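Side-chain contacts in periplasmic divalent cation tolerance protein (Synechococcus elongatus, PDB 6GDX), which is of uncertain function, possibly binding copper ions, though this trimeric PII-like protein may instead carry small molecules or signal with them: residues B[44-49]-B[62-67]; B[50-55]-B[98-103]; B[82-87]-B[109-114]. All blocks are in the same frame, centred on the assembly; numbering follows the deposited sequence. Where two conformers were deposited one is given.

Contact 1 of 3, residues B[44-49]-B[62-67]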
loop_
_atom_site.group_PDB
_atom_site.type_symbol
_atom_site.label_atom_id
_atom_site.label_comp_id
_atom_site.label_asym_id
_atom_site.label_seq_id
_atom_site.Cartn_x
_atom_site.Cartn_y
_atom_site.Cartn_z
ATOM N N VAL B 44 3.331 -20.127 -2.668
ATOM C CA VAL B 44 3.384 -20.777 -3.969
ATOM C C VAL B 44 2.300 -20.262 -4.916
ATOM O O VAL B 44 2.564 -19.997 -6.074
ATOM C CB VAL B 44 3.285 -22.319 -3.792
ATOM C CG1 VAL B 44 2.980 -23.020 -5.121
ATOM C CG2 VAL B 44 4.559 -22.874 -3.155
ATOM N N GLU B 45 1.085 -20.145 -4.419
ATOM C CA GLU B 45 0.023 -19.597 -5.249
ATOM C C GLU B 45 0.373 -18.203 -5.782
ATOM O O GLU B 45 0.123 -17.880 -6.949
ATOM C CB GLU B 45 -1.297 -19.471 -4.475
ATOM C CG GLU B 45 -2.038 -20.766 -4.222
ATOM C CD GLU B 45 -3.215 -20.612 -3.258
ATOM O OE1 GLU B 45 -3.339 -19.592 -2.534
ATOM O OE2 GLU B 45 -4.076 -21.543 -3.224
ATOM N N ALA B 46 0.894 -17.381 -4.894
ATOM C CA ALA B 46 1.215 -16.018 -5.273
ATOM C C ALA B 46 2.316 -15.976 -6.318
ATOM O O ALA B 46 2.230 -15.227 -7.285
ATOM C CB ALA B 46 1.612 -15.221 -4.062
ATOM N N GLN B 47 3.357 -16.784 -6.118
ATOM C CA GLN B 47 4.486 -16.794 -7.049
ATOM C C GLN B 47 4.009 -17.255 -8.446
ATOM O O GLN B 47 4.394 -16.692 -9.452
ATOM C CB GLN B 47 5.586 -17.721 -6.518
ATOM C CG GLN B 47 6.281 -17.200 -5.294
ATOM C CD GLN B 47 7.199 -18.205 -4.655
ATOM O OE1 GLN B 47 7.005 -19.424 -4.792
ATOM N NE2 GLN B 47 8.209 -17.718 -3.941
ATOM N N GLN B 48 3.174 -18.275 -8.478
ATOM C CA GLN B 48 2.683 -18.798 -9.731
ATOM C C GLN B 48 1.785 -17.809 -10.452
ATOM O O GLN B 48 1.881 -17.630 -11.691
ATOM C CB GLN B 48 1.991 -20.134 -9.493
ATOM C CG GLN B 48 3.005 -21.231 -9.141
ATOM C CD GLN B 48 2.402 -22.608 -8.930
ATOM O OE1 GLN B 48 1.202 -22.810 -9.100
ATOM N NE2 GLN B 48 3.249 -23.575 -8.570
ATOM N N LEU B 49 0.897 -17.157 -9.708
ATOM C CA LEU B 49 -0.025 -16.204 -10.325
ATOM C C LEU B 49 0.736 -14.987 -10.826
ATOM O O LEU B 49 0.438 -14.469 -11.898
ATOM C CB LEU B 49 -1.092 -15.799 -9.329
ATOM C CG LEU B 49 -2.295 -15.028 -9.831
ATOM C CD1 LEU B 49 -3.105 -15.886 -10.782
ATOM C CD2 LEU B 49 -3.153 -14.556 -8.661
ATOM N N VAL B 62 4.817 -7.557 -10.355
ATOM C CA VAL B 62 3.907 -7.962 -9.319
ATOM C C VAL B 62 4.703 -8.144 -8.053
ATOM O O VAL B 62 5.722 -8.864 -8.080
ATOM C CB VAL B 62 3.179 -9.267 -9.661
ATOM C CG1 VAL B 62 2.132 -9.613 -8.607
ATOM C CG2 VAL B 62 2.562 -9.204 -11.038
ATOM N N SER B 63 4.290 -7.507 -6.959
ATOM C CA SER B 63 4.944 -7.729 -5.678
ATOM C C SER B 63 4.070 -8.602 -4.805
ATOM O O SER B 63 2.808 -8.564 -4.876
ATOM C CB SER B 63 5.230 -6.402 -4.985
ATOM O OG SER B 63 4.050 -5.772 -4.537
ATOM N N ILE B 64 4.712 -9.318 -3.894
ATOM C CA ILE B 64 4.072 -10.250 -2.996
ATOM C C ILE B 64 4.608 -10.015 -1.598
ATOM O O ILE B 64 5.828 -9.965 -1.399
ATOM C CB ILE B 64 4.421 -11.684 -3.412
ATOM C CG1 ILE B 64 4.046 -11.989 -4.869
ATOM C CG2 ILE B 64 3.880 -12.704 -2.436
ATOM C CD1 ILE B 64 4.713 -13.255 -5.425
ATOM N N THR B 65 3.704 -9.921 -0.621
ATOM C CA THR B 65 4.007 -9.594 0.780
ATOM C C THR B 65 3.231 -10.604 1.677
ATOM O O THR B 65 2.027 -10.613 1.526
ATOM C CB THR B 65 3.451 -8.104 1.075
ATOM O OG1 THR B 65 4.001 -7.174 0.108
ATOM C CG2 THR B 65 3.813 -7.662 2.419
ATOM N N PRO B 66 3.828 -11.308 2.653
ATOM C CA PRO B 66 2.978 -12.106 3.558
ATOM C C PRO B 66 2.224 -11.210 4.531
ATOM O O PRO B 66 2.797 -10.266 5.089
ATOM C CB PRO B 66 4.000 -12.972 4.307
ATOM C CG PRO B 66 5.290 -12.275 4.202
ATOM C CD PRO B 66 5.266 -11.490 2.929
ATOM N N ILE B 67 0.947 -11.514 4.730
ATOM C CA ILE B 67 0.075 -10.752 5.623
ATOM C C ILE B 67 -0.739 -11.732 6.457
ATOM O O ILE B 67 -0.755 -12.948 6.238
ATOM C CB ILE B 67 -0.872 -9.808 4.845
ATOM C CG1 ILE B 67 -1.861 -10.584 3.982
ATOM C CG2 ILE B 67 -0.077 -8.790 4.040
ATOM C CD1 ILE B 67 -3.017 -9.750 3.474
#
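Ala46 and Ile64 mark the closest backbone approach of helical residues 44-49 to strand residues 62-67, with their CA atoms 6.8 Å apart, near enough for direct side-chain contact. Both CA-CB bonds point toward the opposite segment. Ala46 CB meets Ile64 CG2 at 3.8 Å, and Ile64 CD1 lies 3.9 Å from the same CB, so two branches of the isoleucine touch the one methyl. Ile64 holds CG1 anti to its carbonyl carbon (chi1 -56°) and continues extended (chi2 164°), which carries CD1 past the methyl to the helix backbone, 3.7 Å from Ala46 O. Ile64 CD1 also comes within 4.2 Å of Gln47 CG, touching the aliphatic base of a side chain whose CA-CB bond turns away from the strand. The amide end of Gln47 serves another partner: NE2 is hydrogen-bonded to Gln68 OE1 of the second subunit. Residues 62-64 pair antiparallel with a strand of that same subunit. Strand 33-40, helix 43-55 and strand 61-73 form a split beta-alpha-beta crossover, as in a ferredoxin-like fold, with strand 76-90 between the two parallel strands. No hydrogen bond links the two segments, so the helix meets the strand here through buried apolar contact, and its polar pairing at Gln47 is directed across the subunit interface.

Contact 2 of 3, residues B[50-55]-B[98-103]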
loop_
_atom_site.group_PDB
_atom_site.type_symbol
_atom_site.label_atom_id
_atom_site.label_comp_id
_atom_site.label_asym_id
_atom_site.label_seq_id
_atom_site.Cartn_x
_atom_site.Cartn_y
_atom_site.Cartn_z
ATOM N N ALA B 50 1.700 -14.523 -10.030
ATOM C CA ALA B 50 2.491 -13.375 -10.431
ATOM C C ALA B 50 3.252 -13.660 -11.721
ATOM O O ALA B 50 3.251 -12.856 -12.649
ATOM C CB ALA B 50 3.445 -13.002 -9.330
ATOM N N GLN B 51 3.928 -14.801 -11.751
ATOM C CA GLN B 51 4.691 -15.179 -12.935
ATOM C C GLN B 51 3.786 -15.257 -14.159
ATOM O O GLN B 51 4.143 -14.775 -15.245
ATOM C CB GLN B 51 5.355 -16.526 -12.684
ATOM C CG GLN B 51 6.131 -17.060 -13.875
ATOM C CD GLN B 51 7.531 -16.528 -13.931
ATOM O OE1 GLN B 51 8.081 -16.069 -12.924
ATOM N NE2 GLN B 51 8.139 -16.602 -15.109
ATOM N N ALA B 52 2.624 -15.864 -14.000
ATOM C CA ALA B 52 1.716 -16.045 -15.112
ATOM C C ALA B 52 1.199 -14.718 -15.640
ATOM O O ALA B 52 1.015 -14.521 -16.864
ATOM C CB ALA B 52 0.571 -16.983 -14.732
ATOM N N ALA B 53 0.931 -13.758 -14.753
ATOM C CA ALA B 53 0.419 -12.455 -15.198
ATOM C C ALA B 53 1.473 -11.678 -15.970
ATOM O O ALA B 53 1.150 -11.014 -16.967
ATOM C CB ALA B 53 -0.043 -11.656 -13.987
ATOM N N VAL B 54 2.722 -11.726 -15.513
ATOM C CA VAL B 54 3.807 -11.062 -16.216
ATOM C C VAL B 54 4.047 -11.743 -17.574
ATOM O O VAL B 54 4.224 -11.062 -18.582
ATOM C CB VAL B 54 5.067 -11.001 -15.360
ATOM C CG1 VAL B 54 6.186 -10.333 -16.152
ATOM C CG2 VAL B 54 4.811 -10.192 -14.094
ATOM N N GLU B 55 3.991 -13.059 -17.590
ATOM C CA GLU B 55 4.225 -13.825 -18.811
ATOM C C GLU B 55 3.197 -13.488 -19.880
ATOM O O GLU B 55 3.525 -13.484 -21.083
ATOM C CB GLU B 55 4.226 -15.317 -18.495
ATOM C CG GLU B 55 4.679 -16.208 -19.649
ATOM C CD GLU B 55 5.733 -17.219 -19.197
ATOM O OE1 GLU B 55 6.904 -16.833 -18.965
ATOM O OE2 GLU B 55 5.374 -18.388 -19.038
ATOM N N GLN B 98 -8.148 -8.043 -14.809
ATOM C CA GLN B 98 -9.248 -8.453 -13.908
ATOM C C GLN B 98 -9.996 -9.668 -14.462
ATOM O O GLN B 98 -10.321 -10.601 -13.712
ATOM C CB GLN B 98 -10.206 -7.276 -13.636
ATOM C CG GLN B 98 -11.543 -7.628 -12.975
ATOM C CD GLN B 98 -11.393 -8.442 -11.710
ATOM O OE1 GLN B 98 -10.379 -8.370 -11.016
ATOM N NE2 GLN B 98 -12.417 -9.221 -11.392
ATOM N N GLN B 99 -10.252 -9.656 -15.765
ATOM C CA GLN B 99 -10.947 -10.771 -16.421
ATOM C C GLN B 99 -10.123 -12.050 -16.325
ATOM O O GLN B 99 -10.654 -13.125 -16.021
ATOM C CB GLN B 99 -11.213 -10.443 -17.889
ATOM N N TRP B 100 -8.815 -11.927 -16.531
ATOM C CA TRP B 100 -7.909 -13.058 -16.427
ATOM C C TRP B 100 -7.866 -13.580 -15.007
ATOM O O TRP B 100 -7.917 -14.796 -14.784
ATOM C CB TRP B 100 -6.536 -12.625 -16.918
ATOM C CG TRP B 100 -5.457 -13.596 -16.895
ATOM C CD1 TRP B 100 -5.083 -14.449 -17.892
ATOM C CD2 TRP B 100 -4.515 -13.746 -15.849
ATOM N NE1 TRP B 100 -3.982 -15.150 -17.500
ATOM C CE2 TRP B 100 -3.614 -14.728 -16.247
ATOM C CE3 TRP B 100 -4.346 -13.129 -14.591
ATOM C CZ2 TRP B 100 -2.549 -15.123 -15.440
ATOM C CZ3 TRP B 100 -3.302 -13.515 -13.799
ATOM C CH2 TRP B 100 -2.428 -14.520 -14.207
ATOM N N LEU B 101 -7.857 -12.678 -14.027
ATOM C CA LEU B 101 -7.987 -13.105 -12.620
ATOM C C LEU B 101 -9.279 -13.855 -12.319
ATOM O O LEU B 101 -9.247 -14.817 -11.500
ATOM C CB LEU B 101 -7.846 -11.905 -11.690
ATOM C CG LEU B 101 -6.438 -11.353 -11.658
ATOM C CD1 LEU B 101 -6.447 -10.021 -10.947
ATOM C CD2 LEU B 101 -5.473 -12.276 -10.951
ATOM N N GLN B 102 -10.379 -13.533 -13.008
ATOM C CA GLN B 102 -11.653 -14.247 -12.837
ATOM C C GLN B 102 -11.444 -15.749 -13.068
ATOM O O GLN B 102 -12.037 -16.579 -12.371
ATOM C CB GLN B 102 -12.750 -13.715 -13.785
ATOM N N SER B 103 -10.568 -16.098 -14.010
ATOM C CA SER B 103 -10.296 -17.494 -14.354
ATOM C C SER B 103 -9.111 -18.118 -13.644
ATOM O O SER B 103 -9.104 -19.319 -13.439
ATOM C CB SER B 103 -10.080 -17.649 -15.874
ATOM O OG SER B 103 -8.901 -17.018 -16.324
#
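Trp100 O is gripped twice from Ser103, by OG at 2.9 Å and by the backbone N at 3.1 Å. The hydroxyl donates at a C=O...O angle of 133°, tilted 16° from the carbonyl plane, so the serine folds its side chain back on the same helical turn that its N-H closes. From this turn the tryptophan ring reaches over to helical residues 50-55. CG stands anti to the backbone N (chi1 179°), which sends the indole out from its helix and allows contact although Ala53 CA and Trp100 CA are 8.4 Å apart. The six-membered end of the indole does the touching. Ala52 CB lies at the ring edge, near its plane, 3.7 Å from Trp100 CZ2. Ala53 N approaches Trp100 CH2 obliquely at 3.5 Å, while Ala53 CB sits 3.7 Å from that same CH2. The ring end therefore rests on two successive residues of one turn, where alanines keep the helix surface low. Helices 43-55 and 91-104 are the pair that pack on one face of the antiparallel sheet in this ferredoxin-like fold, and the indole reaches from one helix to the other; Leu49 and Leu58 also touch it. Replacing Trp100 with an alanine would probably open a gap beside Ala52 and Ala53, leaving both methyls without their partner on the second helix. No hydrogen bond crosses between the segments. Ala53 also touches Phe87 of strand 76-90, beneath the helices. On the side of helix 43-55 turned from Trp100, Gln51 and Val54 pack on Ile77 of the second subunit.

Contact 3 of 3, residues B[82-87]-B[109-114]. With BTB (2-[bis-(2-hydroxy-ethyl)-amino]-2-hydroxymethyl-propane-1,3-diol), chain E.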
loop_
_atom_site.group_PDB
_atom_site.type_symbol
_atom_site.label_atom_id
_atom_site.label_comp_id
_atom_site.label_asym_id
_atom_site.label_seq_id
_atom_site.Cartn_x
_atom_site.Cartn_y
_atom_site.Cartn_z
ATOM N N GLU B 82 -2.206 -14.907 4.531
ATOM C CA GLU B 82 -2.411 -14.695 3.099
ATOM C C GLU B 82 -1.171 -14.035 2.536
ATOM O O GLU B 82 -0.239 -13.655 3.251
ATOM C CB GLU B 82 -3.662 -13.865 2.823
ATOM C CG GLU B 82 -4.971 -14.549 3.142
ATOM C CD GLU B 82 -6.182 -13.841 2.564
ATOM O OE1 GLU B 82 -6.194 -12.614 2.602
ATOM O OE2 GLU B 82 -7.128 -14.540 2.082
ATOM N N GLN B 83 -1.163 -13.921 1.211
ATOM C CA GLN B 83 -0.137 -13.162 0.508
ATOM C C GLN B 83 -0.845 -11.996 -0.143
ATOM O O GLN B 83 -1.759 -12.198 -0.963
ATOM C CB GLN B 83 0.518 -14.004 -0.573
ATOM C CG GLN B 83 1.188 -15.264 -0.011
ATOM C CD GLN B 83 2.481 -14.979 0.718
ATOM O OE1 GLN B 83 3.288 -14.169 0.280
ATOM N NE2 GLN B 83 2.701 -15.658 1.819
ATOM N N GLN B 84 -0.435 -10.778 0.180
ATOM C CA GLN B 84 -0.909 -9.597 -0.513
ATOM C C GLN B 84 -0.139 -9.460 -1.816
ATOM O O GLN B 84 1.099 -9.456 -1.820
ATOM C CB GLN B 84 -0.683 -8.348 0.347
ATOM C CG GLN B 84 -1.152 -7.043 -0.275
ATOM C CD GLN B 84 -2.649 -6.975 -0.297
ATOM O OE1 GLN B 84 -3.273 -7.006 0.766
ATOM N NE2 GLN B 84 -3.256 -6.930 -1.479
ATOM N N MET B 85 -0.857 -9.259 -2.896
ATOM C CA MET B 85 -0.281 -9.044 -4.207
ATOM C C MET B 85 -0.619 -7.665 -4.726
ATOM O O MET B 85 -1.740 -7.175 -4.505
ATOM C CB MET B 85 -0.796 -10.106 -5.170
ATOM C CG MET B 85 -0.567 -11.510 -4.671
ATOM S SD MET B 85 -1.059 -12.793 -5.869
ATOM C CE MET B 85 0.207 -12.541 -7.099
ATOM N N SER B 86 0.343 -7.034 -5.371
ATOM C CA SER B 86 0.165 -5.737 -6.004
ATOM C C SER B 86 0.661 -5.835 -7.432
ATOM O O SER B 86 1.865 -6.016 -7.670
ATOM C CB SER B 86 0.934 -4.676 -5.240
ATOM O OG SER B 86 0.940 -3.460 -5.929
ATOM N N PHE B 87 -0.256 -5.736 -8.362
ATOM C CA PHE B 87 0.011 -5.838 -9.793
ATOM C C PHE B 87 0.128 -4.425 -10.353
ATOM O O PHE B 87 -0.814 -3.617 -10.272
ATOM C CB PHE B 87 -1.135 -6.540 -10.534
ATOM C CG PHE B 87 -1.324 -8.001 -10.194
ATOM C CD1 PHE B 87 -1.887 -8.406 -8.987
ATOM C CD2 PHE B 87 -0.979 -8.980 -11.101
ATOM C CE1 PHE B 87 -2.052 -9.741 -8.693
ATOM C CE2 PHE B 87 -1.160 -10.326 -10.815
ATOM C CZ PHE B 87 -1.728 -10.709 -9.625
ATOM N N LEU B 109 -14.023 -15.703 -5.015
ATOM C CA LEU B 109 -14.380 -14.284 -4.879
ATOM C C LEU B 109 -13.162 -13.552 -4.314
ATOM O O LEU B 109 -13.025 -13.345 -3.112
ATOM C CB LEU B 109 -15.592 -14.126 -3.971
ATOM C CG LEU B 109 -16.388 -12.827 -4.162
ATOM C CD1 LEU B 109 -17.536 -12.796 -3.165
ATOM C CD2 LEU B 109 -15.561 -11.555 -4.014
ATOM N N PRO B 110 -12.210 -13.212 -5.190
ATOM C CA PRO B 110 -10.995 -12.586 -4.747
ATOM C C PRO B 110 -11.178 -11.136 -4.309
ATOM O O PRO B 110 -12.043 -10.411 -4.839
ATOM C CB PRO B 110 -10.120 -12.583 -6.015
ATOM C CG PRO B 110 -10.780 -13.322 -7.063
ATOM C CD PRO B 110 -12.195 -13.526 -6.639
ATOM N N GLU B 111 -10.326 -10.663 -3.408
ATOM C CA GLU B 111 -10.142 -9.227 -3.210
ATOM C C GLU B 111 -9.824 -8.589 -4.544
ATOM O O GLU B 111 -9.080 -9.132 -5.366
ATOM C CB GLU B 111 -8.997 -8.932 -2.217
ATOM C CG GLU B 111 -8.583 -7.448 -2.088
ATOM C CD GLU B 111 -7.418 -7.198 -1.113
ATOM O OE1 GLU B 111 -6.270 -6.831 -1.564
ATOM O OE2 GLU B 111 -7.650 -7.317 0.132
ATOM N N CYS B 112 -10.381 -7.423 -4.775
ATOM C CA CYS B 112 -10.037 -6.633 -5.949
ATOM C C CYS B 112 -10.177 -5.174 -5.589
ATOM O O CYS B 112 -11.298 -4.678 -5.438
ATOM C CB CYS B 112 -10.945 -6.963 -7.118
ATOM S SG CYS B 112 -10.582 -5.964 -8.589
ATOM N N LEU B 113 -9.054 -4.496 -5.390
ATOM C CA LEU B 113 -9.066 -3.083 -5.108
ATOM C C LEU B 113 -8.008 -2.431 -5.976
ATOM O O LEU B 113 -6.879 -2.917 -6.017
ATOM C CB LEU B 113 -8.774 -2.810 -3.668
ATOM C CG LEU B 113 -9.869 -3.261 -2.696
ATOM C CD1 LEU B 113 -9.377 -3.046 -1.304
ATOM C CD2 LEU B 113 -11.176 -2.506 -2.892
ATOM N N VAL B 114 -8.364 -1.359 -6.689
ATOM C CA VAL B 114 -7.450 -0.741 -7.623
ATOM C C VAL B 114 -7.143 0.658 -7.157
ATOM O O VAL B 114 -8.067 1.438 -6.888
ATOM C CB VAL B 114 -8.036 -0.736 -9.017
ATOM C CG1 VAL B 114 -7.052 -0.131 -10.010
ATOM C CG2 VAL B 114 -8.427 -2.137 -9.442
HETATM C C1 BTB E . -14.989 -13.186 1.633
HETATM O O1 BTB E . -14.776 -14.062 2.736
HETATM C C2 BTB E . -13.715 -13.070 0.792
HETATM C C3 BTB E . -13.986 -12.014 -0.302
HETATM O O3 BTB E . -12.772 -11.674 -0.996
HETATM C C4 BTB E . -13.389 -14.392 0.136
HETATM O O4 BTB E . -14.482 -14.859 -0.629
HETATM N N BTB E . -12.525 -12.601 1.577
HETATM C C5 BTB E . -12.861 -11.468 2.494
HETATM C C6 BTB E . -11.643 -10.626 2.820
HETATM O O6 BTB E . -11.272 -9.888 1.653
HETATM C C7 BTB E . -11.749 -13.616 2.332
HETATM C C8 BTB E . -10.552 -14.083 1.512
HETATM O O8 BTB E . -9.856 -12.996 0.855
HETATM O O HOH W 1 -5.673 -7.058 1.914
#
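Gln84 NE2 donates to Glu111 OE1 at 3.0 Å with an N-H...O angle of 177°, the one direct bond between the two segments. The bond is straight at the hydrogen and the acceptor lies in the amide plane of Gln84, but OE1 is met nearly end-on, in line with its own C-O bond. Amide and carboxylate planes are only 18° apart, although the two side chains cross at about a right angle. Gln84 starts with CG anti to its backbone N and bends at chi2 (72°), bringing the amide within reach of Glu111, whose chain extends to meet it. Glu111 was modelled in two conformers, and this description holds for one of them. A second, weak bond runs from Gln84 NE2 to Met85 O at 3.4 Å. A water completes the pairing, donating to Gln84 OE1 and Glu111 OE2, each at 2.7 Å, so that both ends of the amide and both carboxylate oxygens are engaged.

Beyond these hydrogen bonds the contact is loose, with no apolar pair between the segments. A Bis-Tris molecule, probably from the crystallisation liquor, links them unevenly: its O3 donates to Leu109 O at 2.7 Å, whereas its O8 reaches Glu82 OE2 only weakly at 3.4 Å. Tyr124 OH of the third subunit also binds it, placing the molecule at a subunit interface. Glu82 OE1 is hydrogen-bonded to Ser69 OG and Thr39 OG1, and OE2 to Tyr107 OH. Within the sheet, strand 33-40 lies between strands 76-90 and 113-115, and Gln84 rests on its Leu37 and Thr39, while Met85 and Phe87 touch helix 43-55.

In the fold
Contacts 1 and 2 share helix 43-55, with centres about 12 Å apart, and meet where Leu49 O lies 3.7 Å from Trp100 CH2. Contact 3 joins them through strand 76-90: Met85 CE comes within 3.4 Å of Ala46 O in contact 1, and Phe87 CE2 within 3.6 Å of Ala53 CB in contact 2. Contacts 1 and 3 also share the sheet, Thr65 O lying 2.8 Å from Gln84 N. The first two contacts thus join the helical layer internally and to the sheet, while contact 3 carries the polar site where Bis-Tris binds between subunits. Contacts 1 and 2 adjoin the second subunit; contacts 1 and 3 reach the third, which contact 2 touches through Gln98.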